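Local structure of luciferase-like monooxygenase (Streptomyces bottropensis, 4US5) at residues 65-70 and 103-108; 9-14 and 29-34. The protein probably acts as a flavin-dependent monooxygenase of the bacterial luciferase family, using molecular oxygen to oxidise its substrate. All coordinates share one frame; numbering follows the deposited sequence. Where two conformers were deposited one is given.

How the contacts relate
Both contacts are buried and belong to one parallel barrel, but they tie it together differently. Contact 1 is polar: a side chain beside the start of strand 105-110 grips Ala67 and Thr70, on and just after helix 59-68. Contact 2 lies nearer the centre of the chain and is apolar between helix 21-38 and strand 6-11, with sodium ions bound where that strand gives way to its loop. The two helices pack side by side, so the contacts meet: Ile66 CG2 lies 3.5 Å from Ala32 CB, and one conformer of Arg33 forms a salt bridge with Glu69. The second subunit packs on neighbouring residues of the same segments, Arg65, Ala68 and Ile29.

Contact 1 (65-70 and 103-108); sequences RIAAET and DRIDLG
The flat guanidinium of Arg104 is held at its edge, with Ala67 O and Thr70 OG1 both near its plane. Arg104 NH1 donates to Ala67 O at 2.9 Å with an N-H...O angle of 157°, and Arg104 NH2 donates to Thr70 OG1, also at 2.9 Å. A weak bond from Arg104 NH1 to Thr70 O (3.2 Å) adds to this grip, while NH2 has a further partner in Ile73 O. In this TIM-barrel-type fold helix 59-68 leads into strand 74-81, the neighbour of strand 105-110; Arg104, just before the latter strand, therefore joins its start to the helix-to-strand turn. Arginine suits the place because its two terminal nitrogens can serve a backbone carbonyl and a hydroxyl at once. A leucine here would probably leave Ala67 O, Thr70 OG1 and Ile73 O without their shared guanidinium donor, and the turn freer to shift. Threonine suits position 70: its OG1 lies between the backbone N and the carbonyl carbon (chi1 56°), from where it donates to Ile66 O at 2.8 Å while accepting from Arg104. Glu69 N reaches Ile66 O from the opposite face of the carbonyl plane. Beside these bonds, the small Ala67 brings CB to 4.5 Å from Ile105 CD1.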
loop_
_atom_site.group_PDB
_atom_site.type_symbol
_atom_site.label_atom_id
_atom_site.label_comp_id
_atom_site.label_asym_id
_atom_site.label_seq_id
_atom_site.Cartn_x
_atom_site.Cartn_y
_atom_site.Cartn_z
ATOM N N ARG B 65 1.018 -5.268 -5.322
ATOM C CA ARG B 65 0.430 -6.312 -6.149
ATOM C C ARG B 65 1.342 -6.722 -7.294
ATOM O O ARG B 65 1.567 -7.902 -7.531
ATOM C CB ARG B 65 -0.911 -5.860 -6.682
ATOM C CG ARG B 65 -1.556 -6.816 -7.700
ATOM C CD ARG B 65 -1.757 -8.214 -7.124
ATOM N NE ARG B 65 -2.449 -9.045 -8.092
ATOM C CZ ARG B 65 -3.725 -8.929 -8.438
ATOM N NH1 ARG B 65 -4.535 -8.111 -7.802
ATOM N NH2 ARG B 65 -4.210 -9.676 -9.442
ATOM N N ILE B 66 1.831 -5.737 -8.035
ATOM C CA ILE B 66 2.611 -6.029 -9.238
ATOM C C ILE B 66 3.919 -6.741 -8.934
ATOM O O ILE B 66 4.326 -7.608 -9.703
ATOM C CB ILE B 66 2.859 -4.746 -10.085
ATOM C CG1 ILE B 66 1.523 -4.341 -10.746
ATOM C CG2 ILE B 66 4.000 -4.956 -11.076
ATOM C CD1 ILE B 66 1.554 -3.040 -11.491
ATOM N N ALA B 67 4.550 -6.426 -7.805
ATOM C CA ALA B 67 5.768 -7.150 -7.401
ATOM C C ALA B 67 5.496 -8.622 -7.132
ATOM O O ALA B 67 6.374 -9.475 -7.353
ATOM C CB ALA B 67 6.411 -6.505 -6.225
ATOM N N ALA B 68 4.296 -8.945 -6.682
ATOM C CA ALA B 68 3.895 -10.369 -6.499
ATOM C C ALA B 68 3.611 -11.099 -7.806
ATOM O O ALA B 68 3.593 -12.326 -7.842
ATOM C CB ALA B 68 2.641 -10.453 -5.613
ATOM N N GLU B 69 3.337 -10.339 -8.870
ATOM C CA GLU B 69 2.960 -10.887 -10.184
ATOM C C GLU B 69 4.152 -10.997 -11.146
ATOM O O GLU B 69 3.975 -11.448 -12.270
ATOM C CB GLU B 69 1.916 -9.982 -10.825
ATOM C CG GLU B 69 0.631 -9.853 -10.056
ATOM C CD GLU B 69 -0.302 -11.026 -10.278
ATOM O OE1 GLU B 69 -0.028 -11.837 -11.192
ATOM O OE2 GLU B 69 -1.290 -11.141 -9.521
ATOM N N THR B 70 5.333 -10.571 -10.703
ATOM C CA THR B 70 6.514 -10.476 -11.539
ATOM C C THR B 70 7.712 -10.985 -10.774
ATOM O O THR B 70 7.687 -11.090 -9.556
ATOM C CB THR B 70 6.782 -9.018 -11.955
ATOM O OG1 THR B 70 6.878 -8.209 -10.788
ATOM C CG2 THR B 70 5.701 -8.493 -12.836
ATOM N N ASP B 103 15.224 -6.232 -2.381
ATOM C CA ASP B 103 16.102 -5.570 -3.345
ATOM C C ASP B 103 15.461 -5.418 -4.732
ATOM O O ASP B 103 16.182 -5.275 -5.736
ATOM C CB ASP B 103 17.468 -6.300 -3.461
ATOM C CG ASP B 103 18.579 -5.383 -3.971
ATOM O OD1 ASP B 103 18.589 -4.182 -3.635
ATOM O OD2 ASP B 103 19.391 -5.851 -4.779
ATOM N N ARG B 104 14.128 -5.401 -4.803
ATOM C CA ARG B 104 13.437 -5.175 -6.067
ATOM C C ARG B 104 12.715 -3.818 -6.171
ATOM O O ARG B 104 12.132 -3.509 -7.239
ATOM C CB ARG B 104 12.440 -6.268 -6.325
ATOM C CG ARG B 104 13.079 -7.635 -6.594
ATOM C CD ARG B 104 12.011 -8.655 -6.910
ATOM N NE ARG B 104 11.317 -8.323 -8.127
ATOM C CZ ARG B 104 10.043 -8.594 -8.371
ATOM N NH1 ARG B 104 9.270 -9.193 -7.458
ATOM N NH2 ARG B 104 9.508 -8.230 -9.517
ATOM N N ILE B 105 12.708 -3.037 -5.100
ATOM C CA ILE B 105 11.771 -1.906 -4.987
ATOM C C ILE B 105 12.480 -0.573 -5.226
ATOM O O ILE B 105 13.534 -0.283 -4.628
ATOM C CB ILE B 105 11.059 -1.885 -3.612
ATOM C CG1 ILE B 105 10.280 -3.169 -3.378
ATOM C CG2 ILE B 105 10.170 -0.658 -3.469
ATOM C CD1 ILE B 105 9.210 -3.518 -4.403
ATOM N N ASP B 106 11.893 0.237 -6.098
ATOM C CA ASP B 106 12.308 1.611 -6.317
ATOM C C ASP B 106 11.340 2.557 -5.591
ATOM O O ASP B 106 10.130 2.450 -5.738
ATOM C CB ASP B 106 12.254 1.958 -7.817
ATOM C CG ASP B 106 13.277 1.243 -8.622
ATOM O OD1 ASP B 106 14.304 0.758 -8.043
ATOM O OD2 ASP B 106 13.102 1.172 -9.871
ATOM N N LEU B 107 11.892 3.520 -4.862
ATOM C CA LEU B 107 11.142 4.596 -4.322
ATOM C C LEU B 107 11.447 5.876 -5.110
ATOM O O LEU B 107 12.335 6.663 -4.727
ATOM C CB LEU B 107 11.470 4.766 -2.842
ATOM C CG LEU B 107 10.826 5.894 -2.055
ATOM C CD1 LEU B 107 9.351 6.078 -2.375
ATOM C CD2 LEU B 107 10.998 5.641 -0.558
ATOM N N GLY B 108 10.747 6.058 -6.217
ATOM C CA GLY B 108 10.803 7.292 -6.968
ATOM C C GLY B 108 9.924 8.346 -6.317
ATOM O O GLY B 108 8.797 8.051 -5.899
#

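Contact 2 (9-14 and 29-34); sequences VVEQAP and IELARL. With NA (sodium ion), chain R; NA (sodium ion), chain L.
Val9 CG1 and Leu31 CG both stand anti to their own backbone nitrogen (chi1 -180° and 178°). Leu31 CD2 thereby comes to 3.9 Å from Val9 CG1, the two side chains slanting across one another. Glu11 starts out in the same extended way but bends at chi2 (68°), which carries its carboxylate past the leucine, with OE2 4.5 Å from Leu31 CD2, and on to one sodium ion. The apolar pair belongs to the beta-alpha-beta unit of strand 6-11, helix 21-38 and strand 42-45, part of a TIM-barrel-type fold in which the helices pack against the outside of a parallel barrel. Beta-branched valine suits the strand, and leucine is long enough to span from the helix to it; Leu31 also touches Arg322 and Tyr326 of helix 319-332, and Val9 meets Phe43 of strand 42-45. At the C-terminal end of the strand the chemistry turns polar. Glu11 OE2 binds its sodium ion at 2.8 Å, a site that Ser24 O also serves. Ser28 OG is hydrogen-bonded to the same carboxylate oxygen. Glu11 OE1 accepts from Ala13 N at 2.8 Å, the donor standing well above the carboxylate plane, and forms a salt bridge with Arg322. A water 2.9 Å from the same sodium ion donates to Pro14 O, linking the ion to the loop. The second sodium ion is bound by Val10 O and, at 2.6 Å, by Gln12 OE1, with Ser314 completing the site. Glutamine suits this position because its amide works at both ends: OE1 meets the metal while NE2 hydrogen-bonds Ser314 O.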
loop_
_atom_site.group_PDB
_atom_site.type_symbol
_atom_site.label_atom_id
_atom_site.label_comp_id
_atom_site.label_asym_id
_atom_site.label_seq_id
_atom_site.Cartn_x
_atom_site.Cartn_y
_atom_site.Cartn_z
ATOM N N VAL B 9 9.126 0.920 -17.884
ATOM C CA VAL B 9 7.709 1.321 -18.048
ATOM C C VAL B 9 7.356 2.278 -16.907
ATOM O O VAL B 9 7.740 2.041 -15.776
ATOM C CB VAL B 9 6.729 0.128 -17.993
ATOM C CG1 VAL B 9 5.308 0.596 -18.172
ATOM C CG2 VAL B 9 7.091 -0.950 -19.001
ATOM N N VAL B 10 6.707 3.389 -17.250
ATOM C CA VAL B 10 6.118 4.301 -16.284
ATOM C C VAL B 10 4.629 4.308 -16.555
ATOM O O VAL B 10 4.184 4.667 -17.662
ATOM C CB VAL B 10 6.751 5.714 -16.387
ATOM C CG1 VAL B 10 6.152 6.659 -15.371
ATOM C CG2 VAL B 10 8.268 5.629 -16.192
ATOM N N GLU B 11 3.859 3.884 -15.556
ATOM C CA GLU B 11 2.467 3.598 -15.692
ATOM C C GLU B 11 1.642 4.565 -14.832
ATOM O O GLU B 11 1.691 4.516 -13.608
ATOM C CB GLU B 11 2.205 2.144 -15.268
ATOM C CG GLU B 11 0.720 1.779 -15.002
ATOM C CD GLU B 11 -0.140 1.800 -16.248
ATOM O OE1 GLU B 11 -0.195 2.831 -16.952
ATOM O OE2 GLU B 11 -0.778 0.765 -16.540
ATOM N N GLN B 12 0.876 5.427 -15.487
ATOM C CA GLN B 12 -0.059 6.300 -14.779
ATOM C C GLN B 12 -1.486 5.726 -14.726
ATOM O O GLN B 12 -2.351 6.257 -14.050
ATOM C CB GLN B 12 -0.012 7.698 -15.387
ATOM C CG GLN B 12 -0.805 7.892 -16.651
ATOM C CD GLN B 12 -0.197 7.290 -17.905
ATOM O OE1 GLN B 12 0.507 6.273 -17.877
ATOM N NE2 GLN B 12 -0.579 7.843 -19.034
ATOM N N ALA B 13 -1.680 4.584 -15.388
ATOM C CA ALA B 13 -2.970 3.868 -15.368
ATOM C C ALA B 13 -4.129 4.727 -15.878
ATOM O O ALA B 13 -5.082 5.011 -15.156
ATOM C CB ALA B 13 -3.259 3.312 -13.999
ATOM N N PRO B 14 -4.051 5.118 -17.146
ATOM C CA PRO B 14 -5.128 5.940 -17.667
ATOM C C PRO B 14 -6.452 5.184 -17.691
ATOM O O PRO B 14 -6.480 3.966 -17.825
ATOM C CB PRO B 14 -4.645 6.311 -19.075
ATOM C CG PRO B 14 -3.499 5.443 -19.361
ATOM C CD PRO B 14 -3.028 4.793 -18.145
ATOM N N ILE B 29 -1.416 -4.503 -14.423
ATOM C CA ILE B 29 -0.830 -5.793 -14.077
ATOM C C ILE B 29 -0.420 -6.612 -15.304
ATOM O O ILE B 29 0.687 -7.169 -15.353
ATOM C CB ILE B 29 -1.833 -6.597 -13.205
ATOM C CG1 ILE B 29 -2.054 -5.863 -11.891
ATOM C CG2 ILE B 29 -1.336 -8.007 -12.951
ATOM C CD1 ILE B 29 -3.258 -6.351 -11.087
ATOM N N GLU B 30 -1.296 -6.645 -16.306
ATOM C CA GLU B 30 -1.016 -7.320 -17.548
ATOM C C GLU B 30 0.219 -6.738 -18.257
ATOM O O GLU B 30 1.120 -7.479 -18.723
ATOM C CB GLU B 30 -2.199 -7.207 -18.503
ATOM C CG GLU B 30 -2.043 -8.151 -19.687
ATOM C CD GLU B 30 -3.240 -8.189 -20.627
ATOM O OE1 GLU B 30 -4.145 -7.305 -20.527
ATOM O OE2 GLU B 30 -3.241 -9.113 -21.504
ATOM N N LEU B 31 0.310 -5.431 -18.267
ATOM C CA LEU B 31 1.469 -4.767 -18.877
ATOM C C LEU B 31 2.735 -5.066 -18.108
ATOM O O LEU B 31 3.791 -5.319 -18.704
ATOM C CB LEU B 31 1.239 -3.275 -19.012
ATOM C CG LEU B 31 2.391 -2.473 -19.583
ATOM C CD1 LEU B 31 2.755 -2.934 -20.984
ATOM C CD2 LEU B 31 2.043 -0.984 -19.571
ATOM N N ALA B 32 2.662 -5.071 -16.781
ATOM C CA ALA B 32 3.822 -5.385 -15.971
ATOM C C ALA B 32 4.332 -6.829 -16.187
ATOM O O ALA B 32 5.512 -7.048 -16.258
ATOM C CB ALA B 32 3.519 -5.171 -14.506
ATOM N N ARG B 33 3.414 -7.783 -16.276
ATOM C CA ARG B 33 3.790 -9.172 -16.572
ATOM C C ARG B 33 4.484 -9.265 -17.945
ATOM O O ARG B 33 5.535 -9.902 -18.086
ATOM C CB ARG B 33 2.567 -10.070 -16.552
ATOM C CG ARG B 33 1.972 -10.337 -15.177
ATOM C CD ARG B 33 0.822 -11.325 -15.424
ATOM N NE ARG B 33 -0.021 -11.605 -14.283
ATOM C CZ ARG B 33 -1.311 -11.315 -14.222
ATOM N NH1 ARG B 33 -1.911 -10.683 -15.228
ATOM N NH2 ARG B 33 -1.995 -11.638 -13.137
ATOM N N LEU B 34 3.942 -8.556 -18.925
ATOM C CA LEU B 34 4.575 -8.509 -20.263
ATOM C C LEU B 34 5.956 -7.900 -20.197
ATOM O O LEU B 34 6.932 -8.468 -20.718
ATOM C CB LEU B 34 3.695 -7.780 -21.247
ATOM C CG LEU B 34 4.260 -7.663 -22.674
ATOM C CD1 LEU B 34 4.431 -9.068 -23.301
ATOM C CD2 LEU B 34 3.362 -6.838 -23.526
HETATM NA NA NA R . 2.029 4.699 -19.239
HETATM NA NA NA L . -3.529 0.755 -17.068
HETATM O O HOH W 1 -5.205 1.963 -19.122
#